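Local structure of serine proteinase inhibitor 1 (6BJ5) at the interface of chains A and B. The protein inhibits serine proteases as a glycosylated serpin of myxoma virus that is important in virulence and is used clinically as an immunosuppressant. Coordinates in Å, arbitrary orientation; residue numbers count along the deposited sequence, not the author numbering. Chains: chain A, Serine proteinase inhibitor 1; chain B, Serine proteinase inhibitor 1.

The interface of chains A and B. Residues chain A 213-216; chain B 16-19.
A:Leu213 and A:Val215 pair with B:Leu19 and B:Met17 along antiparallel strands A 210-217 and B 16-22. Both pieces carry the same protein name, and the reactive bond, assigned by similarity, falls near the start of chain B, so this junction most likely belongs to the core beta-sheet of one serpin deposited as two chains. Reciprocal backbone bonds fix the register. At one end A:Leu213 N donates to B:Leu19 O (2.8 Å), answered by B:Leu19 N to A:Leu213 O (3.0 Å). At the other, A:Val215 N reaches B:Met17 O (2.8 Å), while B:Met17 N returns to A:Val215 O in the carbonyl plane, almost straight at 173° about the hydrogen.

One face is the more extensively packed, its four residues hiding 25 to 36 Å² each. There B:Leu19 CD1 bridges A:Leu213 CB and A:Val215 CG2 at 4.0 Å each, and A:Val215 CB meets B:Met17 CB, also at 4.0 Å.

The opposite face is looser around one close pair. B:Phe16 projects to the same side as A:Leu214, and a chi1 of 64°, with CG between backbone N and carbonyl carbon, places its ring beside the leucine. The A:Leu214 methyl CD1 comes in obliquely above the ring plane, beyond the CD1-CE1 edge, 3.4 Å from B:Phe16 CD1. Around this pair contact thins: B:Phe18 and A:Val216 bury 8 and 3 Å² respectively. The B:Phe18 ring points away from chain A; its CB lies 3.6 Å from A:Leu213 O.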
loop_
_atom_site.group_PDB
_atom_site.type_symbol
_atom_site.label_atom_id
_atom_site.label_comp_id
_atom_site.label_asym_id
_atom_site.label_seq_id
_atom_site.Cartn_x
_atom_site.Cartn_y
_atom_site.Cartn_z
ATOM N N LEU A 213 6.975 3.975 10.971
ATOM C CA LEU A 213 8.126 3.223 11.418
ATOM C C LEU A 213 9.191 3.415 10.361
ATOM O O LEU A 213 8.948 3.153 9.177
ATOM C CB LEU A 213 7.778 1.743 11.589
ATOM C CG LEU A 213 6.664 1.454 12.606
ATOM C CD1 LEU A 213 6.374 -0.018 12.641
ATOM C CD2 LEU A 213 7.032 1.969 14.002
ATOM N N LEU A 214 10.347 3.904 10.781
ATOM C CA LEU A 214 11.485 4.093 9.902
ATOM C C LEU A 214 12.518 3.035 10.286
ATOM O O LEU A 214 12.904 2.926 11.457
ATOM C CB LEU A 214 12.009 5.519 10.029
ATOM C CG LEU A 214 13.341 5.908 9.372
ATOM C CD1 LEU A 214 13.216 5.951 7.854
ATOM C CD2 LEU A 214 13.822 7.237 9.893
ATOM N N VAL A 215 12.906 2.232 9.308
ATOM C CA VAL A 215 13.783 1.080 9.445
ATOM C C VAL A 215 15.058 1.385 8.671
ATOM O O VAL A 215 15.014 1.494 7.437
ATOM C CB VAL A 215 13.100 -0.188 8.899
ATOM C CG1 VAL A 215 13.986 -1.441 9.061
ATOM C CG2 VAL A 215 11.734 -0.392 9.570
ATOM N N VAL A 216 16.187 1.513 9.365
ATOM C CA VAL A 216 17.455 1.857 8.715
ATOM C C VAL A 216 18.402 0.675 8.878
ATOM O O VAL A 216 18.956 0.479 9.971
ATOM C CB VAL A 216 18.076 3.138 9.292
ATOM C CG1 VAL A 216 19.391 3.422 8.565
ATOM C CG2 VAL A 216 17.117 4.339 9.227
ATOM N N PHE B 16 16.564 2.447 2.927
ATOM C CA PHE B 16 15.813 2.212 4.148
ATOM C C PHE B 16 14.382 1.822 3.806
ATOM O O PHE B 16 13.981 1.785 2.640
ATOM C CB PHE B 16 15.861 3.432 5.065
ATOM C CG PHE B 16 15.197 4.653 4.496
ATOM C CD1 PHE B 16 13.850 4.889 4.711
ATOM C CD2 PHE B 16 15.932 5.588 3.776
ATOM C CE1 PHE B 16 13.245 6.032 4.219
ATOM C CE2 PHE B 16 15.327 6.723 3.272
ATOM C CZ PHE B 16 13.977 6.951 3.495
ATOM N N MET B 17 13.631 1.466 4.842
ATOM C CA MET B 17 12.252 1.023 4.709
ATOM C C MET B 17 11.364 1.863 5.615
ATOM O O MET B 17 11.764 2.225 6.727
ATOM C CB MET B 17 12.117 -0.476 5.065
ATOM C CG MET B 17 10.679 -0.965 5.086
ATOM S SD MET B 17 10.489 -2.712 5.469
ATOM C CE MET B 17 10.904 -3.460 3.909
ATOM N N PHE B 18 10.156 2.180 5.145
ATOM C CA PHE B 18 9.186 2.807 6.025
ATOM C C PHE B 18 7.865 2.050 5.945
ATOM O O PHE B 18 7.532 1.434 4.928
ATOM C CB PHE B 18 8.991 4.300 5.714
ATOM C CG PHE B 18 8.378 4.549 4.382
ATOM C CD1 PHE B 18 7.008 4.591 4.240
ATOM C CD2 PHE B 18 9.172 4.699 3.266
ATOM C CE1 PHE B 18 6.447 4.775 3.024
ATOM C CE2 PHE B 18 8.607 4.886 2.053
ATOM C CZ PHE B 18 7.240 4.919 1.923
ATOM N N LEU B 19 7.119 2.119 7.041
ATOM C CA LEU B 19 5.834 1.456 7.198
ATOM C C LEU B 19 4.935 2.486 7.849
ATOM O O LEU B 19 5.288 3.036 8.896
ATOM C CB LEU B 19 5.969 0.228 8.097
ATOM C CG LEU B 19 6.992 -0.801 7.626
ATOM C CD1 LEU B 19 7.901 -1.118 8.780
ATOM C CD2 LEU B 19 6.293 -2.035 7.224
#